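Amine oxidase (Emericella nidulans, PDB 3PGB) is a copper amine oxidase that probably oxidises primary amines with the help of a copper(II) ion and a topaquinone formed from one of its own tyrosines. Local coordinates at residues A[692-697]-A[713-718]; A[55-60]-A[334-339]; A[132-137]-A[147-152]; A[521-526]-A[700-705]. One frame throughout, in Å; residues are numbered along the deposited sequence.

Contact 1 of 4, residues A[692-697]-A[713-718]; sequences LNLGMH and AHSGVA
S715 OG is gripped from two directions: G695 N donates to it across the contact at 2.9 Å, with an N-H...O angle of 149°, and the hydroxyl also bonds to G623 O. The two strands run nearly antiparallel, at 156°, but they are not paired with each other. L692, L694 and M696 bond through their backbones to strand 532-542, while strand 714-722 pairs with strands that include 498-504. The two meet through side chains, L692, L694 and M696 against S715 and V717, as expected inside the beta-sandwich of the copper amine oxidase catalytic domain. At the closest point the axes are 5.9 Å apart, a small spacing, with G695 and G716 among the residues lining the seam.

OG is anti to its own backbone N (chi1 -179°), which carries it across to the G695 amide; on the way it also passes beside L694 CB. Beyond the hydroxyl the filling is apolar. L694 turns its two methyls to different partners: CD1 rests over the backbone of S715 and G716, while CD2 slips against V717 CG1 at 3.5 Å and lies almost as near CG2. That same CG2 meets L692 CD1, so V717 is shared by two leucines.

At the other end M696 bends at chi2 and chi3 and folds over A713 and H714. Its backbone bonds to H534, a copper ligand, and its side chain is about 6 Å from the copper(II) ion. SD sits 3.8 Å from H714 N, and CE closes on S715 CB at 3.9 Å.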
loop_
_atom_site.group_PDB
_atom_site.type_symbol
_atom_site.label_atom_id
_atom_site.label_comp_id
_atom_site.label_asym_id
_atom_site.label_seq_id
_atom_site.Cartn_x
_atom_site.Cartn_y
_atom_site.Cartn_z
ATOM N N LEU A 692 -7.192 2.904 -16.040
ATOM C CA LEU A 692 -6.350 2.217 -15.053
ATOM C C LEU A 692 -7.004 0.953 -14.537
ATOM O O LEU A 692 -8.198 0.957 -14.225
ATOM C CB LEU A 692 -6.090 3.126 -13.852
ATOM C CG LEU A 692 -5.377 4.438 -14.128
ATOM C CD1 LEU A 692 -5.413 5.290 -12.876
ATOM C CD2 LEU A 692 -3.943 4.186 -14.601
ATOM N N ASN A 693 -6.220 -0.119 -14.430
ATOM C CA ASN A 693 -6.676 -1.339 -13.776
ATOM C C ASN A 693 -6.158 -1.446 -12.347
ATOM O O ASN A 693 -4.952 -1.349 -12.101
ATOM C CB ASN A 693 -6.254 -2.582 -14.564
ATOM C CG ASN A 693 -7.150 -2.856 -15.760
ATOM O OD1 ASN A 693 -8.354 -2.598 -15.722
ATOM N ND2 ASN A 693 -6.567 -3.393 -16.822
ATOM N N LEU A 694 -7.078 -1.614 -11.403
ATOM C CA LEU A 694 -6.735 -2.151 -10.103
ATOM C C LEU A 694 -7.013 -3.643 -10.208
ATOM O O LEU A 694 -7.869 -4.056 -10.992
ATOM C CB LEU A 694 -7.572 -1.510 -8.998
ATOM C CG LEU A 694 -7.524 0.018 -8.863
ATOM C CD1 LEU A 694 -8.130 0.434 -7.533
ATOM C CD2 LEU A 694 -6.129 0.567 -8.991
ATOM N N GLY A 695 -6.287 -4.459 -9.453
ATOM C CA GLY A 695 -6.483 -5.899 -9.532
ATOM C C GLY A 695 -5.591 -6.736 -8.638
ATOM O O GLY A 695 -4.638 -6.229 -8.053
ATOM N N MET A 696 -5.915 -8.026 -8.551
ATOM C CA MET A 696 -5.242 -8.971 -7.657
ATOM C C MET A 696 -5.208 -10.356 -8.280
ATOM O O MET A 696 -6.153 -10.744 -8.965
ATOM C CB MET A 696 -6.028 -9.116 -6.360
ATOM C CG MET A 696 -6.083 -7.899 -5.480
ATOM S SD MET A 696 -7.732 -7.695 -4.771
ATOM C CE MET A 696 -8.446 -6.500 -5.910
ATOM N N HIS A 697 -4.136 -11.104 -8.021
ATOM C CA HIS A 697 -4.112 -12.529 -8.304
ATOM C C HIS A 697 -4.489 -13.216 -7.004
ATOM O O HIS A 697 -3.773 -13.099 -6.007
ATOM C CB HIS A 697 -2.727 -12.995 -8.756
ATOM C CG HIS A 697 -2.198 -12.262 -9.948
ATOM N ND1 HIS A 697 -2.717 -12.422 -11.215
ATOM C CD2 HIS A 697 -1.184 -11.374 -10.066
ATOM C CE1 HIS A 697 -2.051 -11.655 -12.059
ATOM N NE2 HIS A 697 -1.113 -11.013 -11.389
ATOM N N ALA A 713 -6.553 -8.496 0.653
ATOM C CA ALA A 713 -7.212 -8.366 -0.650
ATOM C C ALA A 713 -7.399 -6.880 -0.966
ATOM O O ALA A 713 -8.457 -6.306 -0.728
ATOM C CB ALA A 713 -8.544 -9.098 -0.652
ATOM N N HIS A 714 -6.358 -6.269 -1.517
ATOM C CA HIS A 714 -6.265 -4.818 -1.612
ATOM C C HIS A 714 -5.465 -4.424 -2.848
ATOM O O HIS A 714 -4.519 -5.105 -3.234
ATOM C CB HIS A 714 -5.614 -4.276 -0.335
ATOM C CG HIS A 714 -5.354 -2.802 -0.344
ATOM N ND1 HIS A 714 -6.283 -1.881 -0.773
ATOM C CD2 HIS A 714 -4.284 -2.087 0.076
ATOM C CE1 HIS A 714 -5.787 -0.664 -0.644
ATOM N NE2 HIS A 714 -4.575 -0.760 -0.131
ATOM N N SER A 715 -5.877 -3.329 -3.472
ATOM C CA SER A 715 -5.256 -2.836 -4.686
ATOM C C SER A 715 -5.587 -1.353 -4.806
ATOM O O SER A 715 -6.717 -0.943 -4.534
ATOM C CB SER A 715 -5.783 -3.613 -5.892
ATOM O OG SER A 715 -5.185 -3.180 -7.096
ATOM N N GLY A 716 -4.606 -0.541 -5.189
ATOM C CA GLY A 716 -4.824 0.893 -5.256
ATOM C C GLY A 716 -3.844 1.640 -6.129
ATOM O O GLY A 716 -2.718 1.194 -6.344
ATOM N N VAL A 717 -4.306 2.781 -6.639
ATOM C CA VAL A 717 -3.473 3.736 -7.367
ATOM C C VAL A 717 -3.612 5.096 -6.701
ATOM O O VAL A 717 -4.543 5.326 -5.939
ATOM C CB VAL A 717 -3.869 3.857 -8.861
ATOM C CG1 VAL A 717 -3.412 2.634 -9.638
ATOM C CG2 VAL A 717 -5.369 4.072 -9.016
ATOM N N ALA A 718 -2.674 5.988 -6.985
ATOM C CA ALA A 718 -2.688 7.318 -6.410
ATOM C C ALA A 718 -2.264 8.340 -7.454
ATOM O O ALA A 718 -1.329 8.108 -8.214
ATOM C CB ALA A 718 -1.765 7.374 -5.226
#

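Contact 2 of 4, residues A[55-60]-A[334-339]; sequences TPPQEI and DGARYS
T55 and A336 meet through the backbone: A336 N donates to T55 O at 2.8 Å, nearly along the C=O axis, the straighter of two such bonds here. The same carbonyl comes within 3.3 Å of the CA of G335, which has no side chain, in a CA-H...O contact. Farther on, Q58 N donates to Y338 O at 3.0 Å, and Q58 pairs with S339 as a parallel bridge. The arrangement is the start of a short parallel beta pairing, in which strand 58-59, near the N terminus, is added alongside strand 339-341.

The tight part begins between these two bonds. A336 CB presses on P57 N and touches the proline ring at CD, 3.8 Å away. Farther round the ring, P57 CB comes to 3.6 Å from Y338 CE2, the two side chains lying side by side and pointing the same way. Beyond the bridge, I60 lays CG1, CG2 and CD1 around S339 CB, which is buried.

The outer side is looser. The Q58 chain is extended beyond CG in an exposed position, and its OE1 receives at most a weak bond from S339 OG at 3.3 Å, whose proton has another acceptor in reach.

Q322 of the second subunit also donates to Y338 O, and D323 of that subunit forms a salt bridge with R337. The directional bonds across this contact are therefore mainly backbone ones, filled in by small apolar surfaces, while the charged and amide groups of the second subunit add to the grip from outside.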
loop_
_atom_site.group_PDB
_atom_site.type_symbol
_atom_site.label_atom_id
_atom_site.label_comp_id
_atom_site.label_asym_id
_atom_site.label_seq_id
_atom_site.Cartn_x
_atom_site.Cartn_y
_atom_site.Cartn_z
ATOM N N THR A 55 -20.761 19.158 14.796
ATOM C CA THR A 55 -21.588 19.864 13.841
ATOM C C THR A 55 -21.603 19.134 12.504
ATOM O O THR A 55 -20.559 18.663 12.050
ATOM C CB THR A 55 -21.094 21.307 13.649
ATOM O OG1 THR A 55 -19.667 21.337 13.711
ATOM C CG2 THR A 55 -21.643 22.201 14.756
ATOM N N PRO A 56 -22.788 19.046 11.859
ATOM C CA PRO A 56 -22.856 18.393 10.551
ATOM C C PRO A 56 -22.069 19.183 9.507
ATOM O O PRO A 56 -21.561 20.260 9.816
ATOM C CB PRO A 56 -24.362 18.396 10.220
ATOM C CG PRO A 56 -25.066 18.895 11.432
ATOM C CD PRO A 56 -24.072 19.672 12.222
ATOM N N PRO A 57 -21.955 18.654 8.279
ATOM C CA PRO A 57 -21.234 19.415 7.255
ATOM C C PRO A 57 -21.947 20.715 6.907
ATOM O O PRO A 57 -23.152 20.823 7.104
ATOM C CB PRO A 57 -21.218 18.468 6.047
ATOM C CG PRO A 57 -22.280 17.456 6.307
ATOM C CD PRO A 57 -22.437 17.352 7.781
ATOM N N GLN A 58 -21.206 21.695 6.402
ATOM C CA GLN A 58 -21.804 22.957 5.978
ATOM C C GLN A 58 -22.770 22.715 4.819
ATOM O O GLN A 58 -22.536 21.836 3.985
ATOM C CB GLN A 58 -20.726 23.974 5.578
ATOM C CG GLN A 58 -19.868 24.433 6.750
ATOM C CD GLN A 58 -18.857 25.520 6.395
ATOM O OE1 GLN A 58 -18.590 25.791 5.224
ATOM N NE2 GLN A 58 -18.291 26.143 7.416
ATOM N N GLU A 59 -23.872 23.466 4.808
ATOM C CA GLU A 59 -24.804 23.476 3.680
ATOM C C GLU A 59 -24.379 24.538 2.692
ATOM O O GLU A 59 -24.454 25.720 2.999
ATOM C CB GLU A 59 -26.220 23.822 4.124
ATOM C CG GLU A 59 -26.969 22.737 4.845
ATOM C CD GLU A 59 -28.370 23.197 5.218
ATOM O OE1 GLU A 59 -28.685 23.252 6.431
ATOM O OE2 GLU A 59 -29.140 23.541 4.289
ATOM N N ILE A 60 -23.943 24.117 1.511
ATOM C CA ILE A 60 -23.637 25.046 0.435
ATOM C C ILE A 60 -24.477 24.729 -0.798
ATOM O O ILE A 60 -25.159 23.701 -0.855
ATOM C CB ILE A 60 -22.138 25.027 0.073
ATOM C CG1 ILE A 60 -21.688 23.623 -0.346
ATOM C CG2 ILE A 60 -21.301 25.516 1.249
ATOM C CD1 ILE A 60 -20.430 23.634 -1.185
ATOM N N ASP A 334 -15.092 18.390 16.472
ATOM C CA ASP A 334 -15.742 19.545 15.851
ATOM C C ASP A 334 -16.661 19.156 14.698
ATOM O O ASP A 334 -17.052 20.003 13.901
ATOM C CB ASP A 334 -14.697 20.565 15.395
ATOM C CG ASP A 334 -14.026 21.262 16.560
ATOM O OD1 ASP A 334 -14.096 20.726 17.684
ATOM O OD2 ASP A 334 -13.421 22.335 16.364
ATOM N N GLY A 335 -17.033 17.883 14.627
ATOM C CA GLY A 335 -17.893 17.406 13.554
ATOM C C GLY A 335 -17.237 17.452 12.185
ATOM O O GLY A 335 -16.012 17.352 12.068
ATOM N N ALA A 336 -18.065 17.619 11.154
ATOM C CA ALA A 336 -17.639 17.506 9.756
ATOM C C ALA A 336 -16.991 18.786 9.243
ATOM O O ALA A 336 -17.648 19.819 9.146
ATOM C CB ALA A 336 -18.836 17.150 8.885
ATOM N N ARG A 337 -15.709 18.716 8.894
ATOM C CA ARG A 337 -14.989 19.886 8.360
ATOM C C ARG A 337 -15.025 19.951 6.829
ATOM O O ARG A 337 -14.024 20.237 6.179
ATOM C CB ARG A 337 -13.545 19.894 8.851
ATOM C CG ARG A 337 -13.402 19.994 10.367
ATOM C CD ARG A 337 -11.944 20.211 10.758
ATOM N NE ARG A 337 -11.080 19.278 10.043
ATOM C CZ ARG A 337 -9.791 19.463 9.777
ATOM N NH1 ARG A 337 -9.148 20.554 10.168
ATOM N NH2 ARG A 337 -9.140 18.528 9.101
ATOM N N TYR A 338 -16.197 19.698 6.264
ATOM C CA TYR A 338 -16.408 19.782 4.824
ATOM C C TYR A 338 -17.790 20.369 4.540
ATOM O O TYR A 338 -18.550 20.668 5.468
ATOM C CB TYR A 338 -16.231 18.410 4.169
ATOM C CG TYR A 338 -17.029 17.293 4.793
ATOM C CD1 TYR A 338 -16.527 16.572 5.871
ATOM C CD2 TYR A 338 -18.274 16.934 4.287
ATOM C CE1 TYR A 338 -17.253 15.528 6.434
ATOM C CE2 TYR A 338 -19.011 15.898 4.849
ATOM C CZ TYR A 338 -18.492 15.203 5.920
ATOM O OH TYR A 338 -19.209 14.181 6.475
ATOM N N SER A 339 -18.097 20.554 3.261
ATOM C CA SER A 339 -19.347 21.177 2.844
ATOM C C SER A 339 -20.039 20.330 1.794
ATOM O O SER A 339 -19.389 19.719 0.959
ATOM C CB SER A 339 -19.058 22.568 2.294
ATOM O OG SER A 339 -18.201 23.277 3.178
#

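Contact 3 of 4, residues A[132-137]-A[147-152]; sequences AHVRLN and ADILVG
A132 and V151 begin a regular antiparallel ladder, bonded in both directions; A132 N to V151 O, at 2.7 Å, is the shortest rung. V134 with I149 and L136 with A147 are likewise hydrogen-bonded pairs, six backbone bonds in all, and the two strands form a beta hairpin.

The polar contacts lie on the face of H133, R135 and D148. H133 CG is anti to its backbone N (chi1 170°), and the ring's NE2 donates to D148 OD2 at 2.8 Å, staying in the ring plane but meeting the carboxylate from above its plane. R135 runs beside the same oxygen, its NE 3.5 Å from D148 OD2 in a long salt bridge, with guanidinium and carboxylate planes 81° apart; its NH2 turns to D361. D148 OD1 is held by H660, and H133 ND1 by E108.

Apolar contacts fill the other face. V134 CB meets I149 CG1 at 3.7 Å, V134 CG2 meets V151 CG2, and the L136 and I149 side chains cross at about a right angle, CD1 meeting CD1 at 3.8 Å.

Helix 73-84 packs on V134 and V151 of this apolar face, W162 of strand 161-164 touches I149 and V151, and strand 102-110 pairs with the other edge of strand 131-138.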
loop_
_atom_site.group_PDB
_atom_site.type_symbol
_atom_site.label_atom_id
_atom_site.label_comp_id
_atom_site.label_asym_id
_atom_site.label_seq_id
_atom_site.Cartn_x
_atom_site.Cartn_y
_atom_site.Cartn_z
ATOM N N ALA A 132 -33.162 10.603 -21.207
ATOM C CA ALA A 132 -33.090 9.320 -20.523
ATOM C C ALA A 132 -32.422 8.286 -21.429
ATOM O O ALA A 132 -32.583 8.314 -22.648
ATOM C CB ALA A 132 -34.481 8.851 -20.109
ATOM N N HIS A 133 -31.638 7.406 -20.816
ATOM C CA HIS A 133 -31.150 6.198 -21.461
ATOM C C HIS A 133 -32.051 5.062 -20.982
ATOM O O HIS A 133 -32.226 4.867 -19.778
ATOM C CB HIS A 133 -29.683 5.950 -21.096
ATOM C CG HIS A 133 -29.169 4.605 -21.513
ATOM N ND1 HIS A 133 -28.324 3.857 -20.721
ATOM C CD2 HIS A 133 -29.388 3.870 -22.629
ATOM C CE1 HIS A 133 -28.043 2.719 -21.334
ATOM N NE2 HIS A 133 -28.674 2.704 -22.494
ATOM N N VAL A 134 -32.654 4.344 -21.924
ATOM C CA VAL A 134 -33.541 3.237 -21.585
ATOM C C VAL A 134 -33.040 1.953 -22.231
ATOM O O VAL A 134 -32.512 1.975 -23.344
ATOM C CB VAL A 134 -34.995 3.527 -22.011
ATOM C CG1 VAL A 134 -35.884 2.305 -21.778
ATOM C CG2 VAL A 134 -35.537 4.724 -21.252
ATOM N N ARG A 135 -33.179 0.847 -21.504
ATOM C CA ARG A 135 -32.870 -0.485 -22.011
ATOM C C ARG A 135 -34.103 -1.359 -21.975
ATOM O O ARG A 135 -34.776 -1.453 -20.946
ATOM C CB ARG A 135 -31.797 -1.165 -21.172
ATOM C CG ARG A 135 -30.414 -0.628 -21.403
ATOM C CD ARG A 135 -29.352 -1.692 -21.193
ATOM N NE ARG A 135 -28.240 -1.152 -20.419
ATOM C CZ ARG A 135 -28.004 -1.401 -19.133
ATOM N NH1 ARG A 135 -28.778 -2.222 -18.424
ATOM N NH2 ARG A 135 -26.962 -0.823 -18.550
ATOM N N LEU A 136 -34.374 -2.021 -23.093
ATOM C CA LEU A 136 -35.519 -2.903 -23.198
ATOM C C LEU A 136 -35.043 -4.338 -23.327
ATOM O O LEU A 136 -34.097 -4.618 -24.060
ATOM C CB LEU A 136 -36.372 -2.514 -24.407
ATOM C CG LEU A 136 -36.842 -1.056 -24.435
ATOM C CD1 LEU A 136 -37.423 -0.688 -25.800
ATOM C CD2 LEU A 136 -37.845 -0.804 -23.320
ATOM N N ASN A 137 -35.690 -5.240 -22.593
ATOM C CA ASN A 137 -35.476 -6.671 -22.763
ATOM C C ASN A 137 -36.606 -7.194 -23.627
ATOM O O ASN A 137 -37.721 -7.396 -23.152
ATOM C CB ASN A 137 -35.444 -7.379 -21.405
ATOM C CG ASN A 137 -34.927 -8.811 -21.493
ATOM O OD1 ASN A 137 -34.640 -9.322 -22.582
ATOM N ND2 ASN A 137 -34.805 -9.465 -20.343
ATOM N N ALA A 147 -32.097 -3.753 -25.979
ATOM C CA ALA A 147 -32.145 -2.576 -26.838
ATOM C C ALA A 147 -31.846 -1.289 -26.064
ATOM O O ALA A 147 -32.641 -0.872 -25.222
ATOM C CB ALA A 147 -33.509 -2.483 -27.516
ATOM N N ASP A 148 -30.700 -0.675 -26.360
ATOM C CA ASP A 148 -30.365 0.648 -25.842
ATOM C C ASP A 148 -31.037 1.731 -26.694
ATOM O O ASP A 148 -30.814 1.801 -27.908
ATOM C CB ASP A 148 -28.844 0.866 -25.852
ATOM C CG ASP A 148 -28.116 0.019 -24.823
ATOM O OD1 ASP A 148 -27.259 -0.801 -25.221
ATOM O OD2 ASP A 148 -28.379 0.180 -23.613
ATOM N N ILE A 149 -31.846 2.579 -26.058
ATOM C CA ILE A 149 -32.522 3.693 -26.750
ATOM C C ILE A 149 -32.363 5.010 -25.969
ATOM O O ILE A 149 -31.972 4.996 -24.804
ATOM C CB ILE A 149 -34.032 3.384 -26.993
ATOM C CG1 ILE A 149 -34.784 3.225 -25.672
ATOM C CG2 ILE A 149 -34.191 2.115 -27.803
ATOM C CD1 ILE A 149 -36.269 2.973 -25.835
ATOM N N LEU A 150 -32.652 6.136 -26.622
ATOM C CA LEU A 150 -32.665 7.452 -25.969
ATOM C C LEU A 150 -34.084 7.996 -25.923
ATOM O O LEU A 150 -34.756 8.050 -26.955
ATOM C CB LEU A 150 -31.803 8.463 -26.727
ATOM C CG LEU A 150 -30.339 8.670 -26.340
ATOM C CD1 LEU A 150 -29.834 9.971 -26.973
ATOM C CD2 LEU A 150 -30.134 8.699 -24.832
ATOM N N VAL A 151 -34.529 8.416 -24.740
ATOM C CA VAL A 151 -35.841 9.039 -24.587
ATOM C C VAL A 151 -35.675 10.495 -24.158
ATOM O O VAL A 151 -35.126 10.781 -23.088
ATOM C CB VAL A 151 -36.709 8.291 -23.569
ATOM C CG1 VAL A 151 -38.026 9.028 -23.349
ATOM C CG2 VAL A 151 -36.958 6.858 -24.040
ATOM N N GLY A 152 -36.142 11.410 -25.001
ATOM C CA GLY A 152 -36.027 12.832 -24.716
ATOM C C GLY A 152 -36.602 13.704 -25.816
ATOM O O GLY A 152 -37.073 13.187 -26.825
#

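Contact 4 of 4, residues A[521-526]-A[700-705]; sequences YQIHDS and PHTGDL
I523 meets the 700-705 turn with CG1 held between its backbone N and carbonyl carbon (chi1 61°), which leaves CG2 beside the N and directed at the turn. CG2 lands 3.4 Å from H701 C and almost as close to T702 N, lying against the H701-T702 peptide. CG1 carries CD1 toward the far end of the turn, to L705 CD2 at 3.7 Å, with H701 O also near. L705 answers with its second methyl, CD1, which touches I523 O and approaches H524 CD2. T702 CG2 packs against I523 CB at 3.7 Å and lies as near I523 O, while T702 OG1 bonds to L725 O of the second subunit.

At the Y521 end the ring presents its edge, CD2 lying 3.6 Å from P700 O near the ring plane. A water links the same two residues: Y521 N donates to it at 2.7 Å, and it also bonds to P700 O.

Strand 522-524 carries a classic beta bulge at I523 and H524, opposite strand 527-528, at the border of a small three-stranded sheet. The other partner is a 3-10 turn in the loop following strand 686-698, next in the chain to the copper ligand H698. The turn ties itself together: H701 N donates to D704 OD2 at 2.9 Å, and D704 N returns a bond to H701 O. D704 OD1 receives H698 NE2, which makes D704 a second-shell residue of the copper site. H701 ND1 bonds to N723 N of the second subunit, and P721 of that subunit packs on the H701 side chain.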
loop_
_atom_site.group_PDB
_atom_site.type_symbol
_atom_site.label_atom_id
_atom_site.label_comp_id
_atom_site.label_asym_id
_atom_site.label_seq_id
_atom_site.Cartn_x
_atom_site.Cartn_y
_atom_site.Cartn_z
ATOM N N TYR A 521 -5.244 -24.672 -4.031
ATOM C CA TYR A 521 -4.976 -25.495 -2.863
ATOM C C TYR A 521 -6.240 -26.201 -2.416
ATOM O O TYR A 521 -7.342 -25.684 -2.579
ATOM C CB TYR A 521 -4.515 -24.638 -1.688
ATOM C CG TYR A 521 -3.442 -23.633 -2.005
ATOM C CD1 TYR A 521 -2.176 -24.040 -2.389
ATOM C CD2 TYR A 521 -3.684 -22.273 -1.882
ATOM C CE1 TYR A 521 -1.182 -23.123 -2.660
ATOM C CE2 TYR A 521 -2.697 -21.349 -2.148
ATOM C CZ TYR A 521 -1.449 -21.785 -2.537
ATOM O OH TYR A 521 -0.471 -20.870 -2.812
ATOM N N GLN A 522 -6.076 -27.372 -1.818
ATOM C CA GLN A 522 -7.144 -27.966 -1.044
ATOM C C GLN A 522 -7.183 -27.260 0.315
ATOM O O GLN A 522 -6.205 -27.293 1.060
ATOM C CB GLN A 522 -6.911 -29.467 -0.874
ATOM C CG GLN A 522 -8.051 -30.188 -0.187
ATOM C CD GLN A 522 -8.014 -31.692 -0.392
ATOM O OE1 GLN A 522 -8.905 -32.393 0.096
ATOM N N ILE A 523 -8.303 -26.615 0.628
ATOM C CA ILE A 523 -8.434 -25.847 1.875
ATOM C C ILE A 523 -9.489 -26.387 2.849
ATOM O O ILE A 523 -9.619 -25.869 3.963
ATOM C CB ILE A 523 -8.710 -24.351 1.582
ATOM C CG1 ILE A 523 -10.020 -24.165 0.808
ATOM C CG2 ILE A 523 -7.539 -23.746 0.803
ATOM C CD1 ILE A 523 -10.457 -22.736 0.726
ATOM N N HIS A 524 -10.233 -27.416 2.438
ATOM C CA HIS A 524 -11.197 -28.094 3.323
ATOM C C HIS A 524 -11.481 -29.529 2.860
ATOM O O HIS A 524 -11.059 -29.928 1.781
ATOM C CB HIS A 524 -12.501 -27.300 3.430
ATOM C CG HIS A 524 -13.123 -27.357 4.789
ATOM N ND1 HIS A 524 -14.296 -28.034 5.045
ATOM C CD2 HIS A 524 -12.721 -26.838 5.973
ATOM C CE1 HIS A 524 -14.595 -27.921 6.326
ATOM N NE2 HIS A 524 -13.656 -27.201 6.912
ATOM N N ASP A 525 -12.204 -30.288 3.680
ATOM C CA ASP A 525 -12.412 -31.735 3.477
ATOM C C ASP A 525 -12.544 -32.137 2.006
ATOM O O ASP A 525 -11.913 -33.096 1.566
ATOM C CB ASP A 525 -13.633 -32.242 4.265
ATOM C CG ASP A 525 -13.560 -31.910 5.761
ATOM O OD1 ASP A 525 -14.233 -32.603 6.563
ATOM O OD2 ASP A 525 -12.843 -30.952 6.137
ATOM N N SER A 526 -13.350 -31.398 1.252
ATOM C CA SER A 526 -13.512 -31.651 -0.184
ATOM C C SER A 526 -13.537 -30.350 -0.985
ATOM O O SER A 526 -14.234 -30.240 -2.002
ATOM C CB SER A 526 -14.783 -32.468 -0.429
ATOM O OG SER A 526 -14.666 -33.750 0.158
ATOM N N PRO A 700 -7.094 -18.482 -3.278
ATOM C CA PRO A 700 -7.545 -18.566 -1.897
ATOM C C PRO A 700 -6.967 -19.740 -1.118
ATOM O O PRO A 700 -6.941 -20.870 -1.627
ATOM C CB PRO A 700 -9.061 -18.725 -2.037
ATOM C CG PRO A 700 -9.371 -18.124 -3.323
ATOM C CD PRO A 700 -8.242 -18.530 -4.199
ATOM N N HIS A 701 -6.521 -19.450 0.109
ATOM C CA HIS A 701 -6.038 -20.460 1.042
ATOM C C HIS A 701 -7.034 -20.639 2.195
ATOM O O HIS A 701 -8.142 -20.098 2.153
ATOM C CB HIS A 701 -4.622 -20.102 1.538
ATOM C CG HIS A 701 -4.573 -18.998 2.555
ATOM N ND1 HIS A 701 -4.176 -19.208 3.859
ATOM C CD2 HIS A 701 -4.829 -17.672 2.451
ATOM C CE1 HIS A 701 -4.210 -18.066 4.520
ATOM N NE2 HIS A 701 -4.604 -17.119 3.689
ATOM N N THR A 702 -6.635 -21.390 3.220
ATOM C CA THR A 702 -7.519 -21.716 4.337
ATOM C C THR A 702 -7.985 -20.476 5.101
ATOM O O THR A 702 -9.065 -20.474 5.689
ATOM C CB THR A 702 -6.838 -22.686 5.328
ATOM O OG1 THR A 702 -5.572 -22.143 5.744
ATOM C CG2 THR A 702 -6.636 -24.057 4.689
ATOM N N GLY A 703 -7.168 -19.428 5.089
ATOM C CA GLY A 703 -7.520 -18.156 5.710
ATOM C C GLY A 703 -8.580 -17.363 4.962
ATOM O O GLY A 703 -9.017 -16.311 5.425
ATOM N N ASP A 704 -8.984 -17.844 3.794
ATOM C CA ASP A 704 -10.138 -17.280 3.104
ATOM C C ASP A 704 -11.452 -17.925 3.566
ATOM O O ASP A 704 -12.516 -17.575 3.067
ATOM C CB ASP A 704 -9.957 -17.406 1.590
ATOM C CG ASP A 704 -8.866 -16.492 1.070
ATOM O OD1 ASP A 704 -9.171 -15.308 0.831
ATOM O OD2 ASP A 704 -7.714 -16.942 0.912
ATOM N N LEU A 705 -11.369 -18.854 4.520
ATOM C CA LEU A 705 -12.546 -19.457 5.135
ATOM C C LEU A 705 -12.784 -18.832 6.509
ATOM O O LEU A 705 -11.862 -18.764 7.321
ATOM C CB LEU A 705 -12.346 -20.961 5.312
ATOM C CG LEU A 705 -12.035 -21.773 4.059
ATOM C CD1 LEU A 705 -11.784 -23.221 4.451
ATOM C CD2 LEU A 705 -13.161 -21.668 3.049
HETATM O O HOH W 1 -6.852 -22.463 -3.802
#

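From the N terminus, 55-60 opens contact 2, which closes at 334-339 after 273 intervening residues and ties the beginning of the modelled chain to the first strands of the enzyme domain. Contact 3 falls wholly within that loop, a hairpin with just nine residues between its segments, in a separate antiparallel sheet. Later 521-526 opens contact 4 and 692-697 opens contact 1; 700-705 then closes contact 4 before 713-718 closes contact 1, so these two cross. Residues 692-705 thus serve both, joining the sandwich core to the loop beside copper. Contacts 2 and 4, centres about 46 Å apart, both touch the second subunit.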